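Local coordinates for probable oxidoreductase protein (Rhizobium etli, PDB 4FB5) that probably works as a nucleotide-dependent oxidoreductase of the GFO/IDH/MocA family, with a Rossmann-type domain likely to bind the dinucleotide cofactor, at residues N176-E181 against S216-L221; R161-L166 against G291-D296. One frame throughout, in Å; residues are numbered along the deposited sequence.

How the interactions relate
Both interactions lie in the C-terminal GFO/IDH/MocA domain, and their centres are about 10 Å apart. Each sets a helix against the same large mixed sheet. Strands 175-183 and 291-296 are separated in that sheet by strand 281-288. In chain order the segments run 161-166, 176-181, 216-221, 291-296, so both segments of interaction 1 fall between those of interaction 2. The two helices also meet directly. Tyr220 O takes a probable hydrogen bond from Arg164 NH1 at 3.0 Å, and Leu221 CD2 packs against Ile163 CG2. The two helices therefore touch each other as well as the same sheet. Both contacts also lie within reach of the second subunit.

Interaction 1 (N176-E181 against S216-L221); sequences NHVRVE and SLLWYL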
loop_
_atom_site.group_PDB
_atom_site.type_symbol
_atom_site.label_atom_id
_atom_site.label_comp_id
_atom_site.label_asym_id
_atom_site.label_seq_id
_atom_site.Cartn_x
_atom_site.Cartn_y
_atom_site.Cartn_z
ATOM N N ASN A 176 24.656 -0.871 -7.080
ATOM C CA ASN A 176 24.942 -0.171 -8.321
ATOM C C ASN A 176 24.313 1.242 -8.250
ATOM O O ASN A 176 24.985 2.221 -8.579
ATOM C CB ASN A 176 24.253 -0.799 -9.561
ATOM C CG ASN A 176 24.239 -2.324 -9.579
ATOM O OD1 ASN A 176 25.298 -2.985 -9.514
ATOM N ND2 ASN A 176 23.048 -2.907 -9.746
ATOM N N HIS A 177 23.022 1.326 -7.877
ATOM C CA HIS A 177 22.219 2.541 -7.978
ATOM C C HIS A 177 21.451 2.884 -6.704
ATOM O O HIS A 177 20.947 2.014 -5.996
ATOM C CB HIS A 177 21.226 2.343 -9.086
ATOM C CG HIS A 177 20.377 3.531 -9.372
ATOM N ND1 HIS A 177 20.862 4.816 -9.348
ATOM C CD2 HIS A 177 19.083 3.627 -9.759
ATOM C CE1 HIS A 177 19.898 5.656 -9.683
ATOM N NE2 HIS A 177 18.810 4.959 -9.945
ATOM N N VAL A 178 21.340 4.157 -6.401
ATOM C CA VAL A 178 20.596 4.541 -5.208
ATOM C C VAL A 178 19.782 5.788 -5.442
ATOM O O VAL A 178 20.313 6.740 -5.945
ATOM C CB VAL A 178 21.512 4.793 -4.015
ATOM C CG1 VAL A 178 20.706 5.349 -2.848
ATOM C CG2 VAL A 178 22.235 3.524 -3.640
ATOM N N ARG A 179 18.508 5.754 -5.045
ATOM C CA ARG A 179 17.560 6.878 -5.126
ATOM C C ARG A 179 17.154 7.337 -3.737
ATOM O O ARG A 179 16.908 6.496 -2.880
ATOM C CB ARG A 179 16.318 6.414 -5.859
ATOM C CG ARG A 179 16.581 6.350 -7.307
ATOM C CD ARG A 179 15.525 5.576 -8.023
ATOM N NE ARG A 179 15.937 5.083 -9.342
ATOM C CZ ARG A 179 15.137 4.386 -10.152
ATOM N NH1 ARG A 179 13.899 4.102 -9.755
ATOM N NH2 ARG A 179 15.554 3.935 -11.347
ATOM N N VAL A 180 17.019 8.644 -3.504
ATOM C CA VAL A 180 16.658 9.148 -2.144
ATOM C C VAL A 180 15.821 10.399 -2.172
ATOM O O VAL A 180 16.253 11.358 -2.749
ATOM C CB VAL A 180 17.908 9.471 -1.335
ATOM C CG1 VAL A 180 17.527 9.942 0.004
ATOM C CG2 VAL A 180 18.635 8.241 -1.139
ATOM N N GLU A 181 14.640 10.431 -1.567
ATOM C CA GLU A 181 13.749 11.591 -1.773
ATOM C C GLU A 181 13.461 12.154 -0.441
ATOM O O GLU A 181 13.064 11.410 0.433
ATOM C CB GLU A 181 12.407 11.201 -2.406
ATOM C CG GLU A 181 12.452 10.772 -3.911
ATOM C CD GLU A 181 11.198 9.945 -4.390
ATOM O OE1 GLU A 181 10.042 10.321 -4.054
ATOM O OE2 GLU A 181 11.344 8.921 -5.118
ATOM N N SER A 216 23.050 12.342 5.201
ATOM C CA SER A 216 23.449 11.642 6.390
ATOM C C SER A 216 23.115 10.178 6.205
ATOM O O SER A 216 23.897 9.314 6.620
ATOM C CB SER A 216 22.842 12.227 7.660
ATOM O OG SER A 216 21.498 11.849 7.868
ATOM N N LEU A 217 21.998 9.870 5.525
ATOM C CA LEU A 217 21.706 8.450 5.324
ATOM C C LEU A 217 22.681 7.757 4.370
ATOM O O LEU A 217 23.161 6.659 4.671
ATOM C CB LEU A 217 20.253 8.188 4.928
ATOM C CG LEU A 217 19.191 8.492 5.996
ATOM C CD1 LEU A 217 17.822 8.492 5.316
ATOM C CD2 LEU A 217 19.234 7.524 7.202
ATOM N N LEU A 218 22.988 8.398 3.237
ATOM C CA LEU A 218 23.940 7.824 2.318
ATOM C C LEU A 218 25.299 7.639 3.023
ATOM O O LEU A 218 26.083 6.729 2.661
ATOM C CB LEU A 218 24.053 8.657 1.048
ATOM C CG LEU A 218 22.722 8.820 0.293
ATOM C CD1 LEU A 218 22.884 9.478 -1.012
ATOM C CD2 LEU A 218 22.001 7.512 0.072
ATOM N N TRP A 219 25.542 8.460 4.054
ATOM C CA TRP A 219 26.815 8.458 4.702
ATOM C C TRP A 219 26.871 7.210 5.519
ATOM O O TRP A 219 27.763 6.384 5.363
ATOM C CB TRP A 219 27.001 9.671 5.612
ATOM C CG TRP A 219 28.201 9.490 6.449
ATOM C CD1 TRP A 219 29.504 9.594 6.034
ATOM C CD2 TRP A 219 28.258 9.065 7.835
ATOM N NE1 TRP A 219 30.369 9.294 7.076
ATOM C CE2 TRP A 219 29.635 8.986 8.194
ATOM C CE3 TRP A 219 27.289 8.813 8.821
ATOM C CZ2 TRP A 219 30.062 8.646 9.493
ATOM C CZ3 TRP A 219 27.719 8.478 10.119
ATOM C CH2 TRP A 219 29.098 8.384 10.429
ATOM N N TYR A 220 25.893 7.083 6.402
ATOM C CA TYR A 220 25.723 5.917 7.283
ATOM C C TYR A 220 25.808 4.591 6.554
ATOM O O TYR A 220 26.455 3.658 7.022
ATOM C CB TYR A 220 24.367 6.006 7.912
ATOM C CG TYR A 220 24.115 4.987 8.954
ATOM C CD1 TYR A 220 24.909 4.930 10.112
ATOM C CD2 TYR A 220 23.060 4.093 8.820
ATOM C CE1 TYR A 220 24.654 3.977 11.086
ATOM C CE2 TYR A 220 22.809 3.149 9.764
ATOM C CZ TYR A 220 23.596 3.092 10.899
ATOM O OH TYR A 220 23.327 2.136 11.843
ATOM N N LEU A 221 25.147 4.525 5.403
ATOM C CA LEU A 221 25.061 3.309 4.608
ATOM C C LEU A 221 26.292 3.054 3.704
ATOM O O LEU A 221 26.706 1.897 3.521
ATOM C CB LEU A 221 23.804 3.375 3.742
ATOM C CG LEU A 221 22.498 3.191 4.511
ATOM C CD1 LEU A 221 21.268 3.439 3.618
ATOM C CD2 LEU A 221 22.456 1.808 5.086
#
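Leu218 makes a small, buried, purely apolar helix-on-sheet contact with Val178 and Val180. It joins the last turns of helix 206-221 to strand 175-183 in the large sheet of the C-terminal domain. A single methyl does the touching. Leu218 CD2 lies 3.7 Å from Val180 CG2 and 3.9 Å from Val178 CG1. Those two valine methyls are 3.9 Å from each other, so the three groups form a nearly equal-sided triangle, with the leucine branch resting against both valine methyls at once.

The valines share one rotamer but present different branches. Val178 uses CG1, which is anti to its backbone N (chi1 173°). Val180 uses CG2, the branch beside its backbone N. The two residues alternate with Arg179, so both point toward the helix. The leucine and valine side chains lie side by side but run opposite ways. Leu217 also points toward the strand but stays farther off, and it packs on Ile282 of the neighbouring strand.

The other side of the strand is polar. Arg179 NE donates to His177 NE2 at 2.9 Å, with an N-H...N angle of 157°. The donor is tilted 28° out of the imidazole plane. His177 ND1 bonds to Ser266 O, so the ring is held at both nitrogens. The guanidinium of Arg179 goes on to salt bridges with Glu181 and Asp183 of the second subunit. At the start of the segment, Asn176 and His177 both face Tyr287, a classic beta bulge.

The strand thus has an apolar face under a helix and a charged face against another subunit. This is the open-faced, largely antiparallel sheet of the alpha+beta GFO/IDH/MocA C-terminal domain, with helices on one side and a subunit interface on the other.

Interaction 2 (R161-L166 against G291-D296); sequences RHIRKL and GSILYD
Ile163 is the main point where helix 158-168 rests on Ile293 and Tyr295 of strand 291-296. The motif is a helix packed on the open mixed sheet of the GFO/IDH/MocA C-terminal domain. The contact is apolar and buried, and no hydrogen bond crosses it.

At the start of the segment, Arg161 NE bonds to Gln156 O. The ring of His162 meets that of His326 with the planes at about 60°, and its NE2 is hydrogen-bonded to Glu314 of the third subunit. Within the two segments the backbones are nearest at Ile163, whose CA is 7.9 Å from Ile293 CA. The CG1 arm is anti to the carbonyl carbon (chi1 -73°) and carries on extended to CD1, which brings the end of the side chain down onto the strand. There CG1 and CD1 run alongside Ile293 CG2, with CD1 at 4.1 Å. The two isoleucine side chains pass antiparallel. Ile163 CG2, the other branch, is 4.4 Å from Ile293 CD1. Arg164 and Lys165 lie on the exposed side of the helix. One turn after Ile163, Leu166 points back toward the sheet, but its approach is looser, with its CD1 4.5 Å from Ile293 CD1. It also packs on Phe303 of strand 302-307.

On the strand, Ile293 and Tyr295 share the helix-facing side. Between them, Leu294 points away and packs on Arg278 of the second subunit. The side chain of Tyr295 lies roughly perpendicular to that of Ile163. Its hydroxyl bonds to Gln297 OE1, beyond the end of the strand. The isoleucine meets the base of the tyrosine side chain, with Ile163 CD1 4.0 Å from Tyr295 CB.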
loop_
_atom_site.group_PDB
_atom_site.type_symbol
_atom_site.label_atom_id
_atom_site.label_comp_id
_atom_site.label_asym_id
_atom_site.label_seq_id
_atom_site.Cartn_x
_atom_site.Cartn_y
_atom_site.Cartn_z
ATOM N N ARG A 161 19.344 0.712 10.875
ATOM C CA ARG A 161 20.510 -0.120 11.251
ATOM C C ARG A 161 20.409 -1.515 10.625
ATOM O O ARG A 161 21.418 -2.077 10.191
ATOM C CB ARG A 161 20.838 -0.213 12.765
ATOM C CG ARG A 161 19.958 0.541 13.749
ATOM C CD ARG A 161 20.538 1.920 14.118
ATOM N NE ARG A 161 20.499 2.213 15.562
ATOM C CZ ARG A 161 21.533 2.020 16.410
ATOM N NH1 ARG A 161 22.698 1.514 15.995
ATOM N NH2 ARG A 161 21.409 2.320 17.699
ATOM N N HIS A 162 19.200 -2.051 10.533
ATOM C CA HIS A 162 19.059 -3.293 9.857
ATOM C C HIS A 162 19.280 -3.190 8.377
ATOM O O HIS A 162 19.721 -4.141 7.784
ATOM C CB HIS A 162 17.733 -3.922 10.127
ATOM C CG HIS A 162 17.723 -5.394 9.865
ATOM N ND1 HIS A 162 18.524 -6.277 10.564
ATOM C CD2 HIS A 162 17.014 -6.141 8.987
ATOM C CE1 HIS A 162 18.305 -7.504 10.131
ATOM N NE2 HIS A 162 17.391 -7.449 9.178
ATOM N N ILE A 163 18.974 -2.053 7.755
ATOM C CA ILE A 163 19.296 -1.904 6.337
ATOM C C ILE A 163 20.808 -1.963 6.109
ATOM O O ILE A 163 21.289 -2.704 5.232
ATOM C CB ILE A 163 18.653 -0.669 5.699
ATOM C CG1 ILE A 163 17.150 -0.966 5.552
ATOM C CG2 ILE A 163 19.228 -0.429 4.317
ATOM C CD1 ILE A 163 16.191 0.214 5.319
ATOM N N ARG A 164 21.542 -1.219 6.924
ATOM C CA ARG A 164 23.005 -1.190 6.850
ATOM C C ARG A 164 23.582 -2.572 6.971
ATOM O O ARG A 164 24.412 -2.943 6.157
ATOM C CB ARG A 164 23.573 -0.374 7.968
ATOM C CG ARG A 164 24.865 0.220 7.636
ATOM C CD ARG A 164 25.288 1.064 8.778
ATOM N NE ARG A 164 26.313 0.410 9.568
ATOM C CZ ARG A 164 27.601 0.727 9.494
ATOM N NH1 ARG A 164 28.020 1.673 8.662
ATOM N NH2 ARG A 164 28.464 0.092 10.247
ATOM N N LYS A 165 23.113 -3.327 7.966
ATOM C CA LYS A 165 23.533 -4.696 8.156
ATOM C C LYS A 165 23.271 -5.594 6.927
ATOM O O LYS A 165 24.218 -6.219 6.411
ATOM C CB LYS A 165 22.914 -5.292 9.423
ATOM C CG LYS A 165 23.376 -6.735 9.814
ATOM C CD LYS A 165 22.779 -7.161 11.193
ATOM C CE LYS A 165 22.645 -8.688 11.350
ATOM N NZ LYS A 165 23.968 -9.430 11.158
ATOM N N LEU A 166 22.033 -5.671 6.446
ATOM C CA LEU A 166 21.816 -6.433 5.213
ATOM C C LEU A 166 22.767 -6.019 4.068
ATOM O O LEU A 166 23.375 -6.869 3.410
ATOM C CB LEU A 166 20.386 -6.317 4.722
ATOM C CG LEU A 166 19.267 -6.641 5.690
ATOM C CD1 LEU A 166 17.927 -6.378 5.019
ATOM C CD2 LEU A 166 19.395 -8.052 6.068
ATOM N N GLY A 291 19.727 -8.018 -5.426
ATOM C CA GLY A 291 18.469 -7.626 -4.883
ATOM C C GLY A 291 18.300 -6.163 -4.598
ATOM O O GLY A 291 19.095 -5.350 -5.041
ATOM N N SER A 292 17.231 -5.825 -3.872
ATOM C CA SER A 292 16.848 -4.415 -3.675
ATOM C C SER A 292 16.246 -4.130 -2.306
ATOM O O SER A 292 15.689 -5.017 -1.646
ATOM C CB SER A 292 15.832 -4.017 -4.747
ATOM O OG SER A 292 16.219 -4.493 -6.017
ATOM N N ILE A 293 16.327 -2.875 -1.903
ATOM C CA ILE A 293 15.645 -2.409 -0.689
ATOM C C ILE A 293 14.859 -1.104 -0.914
ATOM O O ILE A 293 15.370 -0.175 -1.556
ATOM C CB ILE A 293 16.663 -2.226 0.415
ATOM C CG1 ILE A 293 17.066 -3.589 0.944
ATOM C CG2 ILE A 293 16.110 -1.372 1.515
ATOM C CD1 ILE A 293 18.529 -3.714 1.398
ATOM N N LEU A 294 13.640 -1.060 -0.377
ATOM C CA LEU A 294 12.788 0.118 -0.336
ATOM C C LEU A 294 12.489 0.487 1.105
ATOM O O LEU A 294 12.258 -0.406 1.940
ATOM C CB LEU A 294 11.481 -0.147 -1.060
ATOM C CG LEU A 294 11.625 -0.781 -2.456
ATOM C CD1 LEU A 294 10.285 -0.998 -3.117
ATOM C CD2 LEU A 294 12.624 -0.042 -3.454
ATOM N N TYR A 295 12.511 1.803 1.404
ATOM C CA TYR A 295 12.179 2.314 2.711
ATOM C C TYR A 295 11.498 3.652 2.559
ATOM O O TYR A 295 11.807 4.362 1.657
ATOM C CB TYR A 295 13.436 2.457 3.554
ATOM C CG TYR A 295 13.197 3.232 4.815
ATOM C CD1 TYR A 295 12.596 2.649 5.923
ATOM C CD2 TYR A 295 13.472 4.576 4.856
ATOM C CE1 TYR A 295 12.318 3.412 7.087
ATOM C CE2 TYR A 295 13.163 5.331 5.967
ATOM C CZ TYR A 295 12.628 4.744 7.060
ATOM O OH TYR A 295 12.490 5.515 8.114
ATOM N N ASP A 296 10.578 3.982 3.453
ATOM C CA ASP A 296 9.828 5.219 3.407
ATOM C C ASP A 296 9.494 5.671 4.839
ATOM O O ASP A 296 8.623 5.048 5.474
ATOM C CB ASP A 296 8.517 5.024 2.671
ATOM C CG ASP A 296 7.855 6.375 2.267
ATOM O OD1 ASP A 296 7.432 6.488 1.081
ATOM O OD2 ASP A 296 7.753 7.320 3.119
#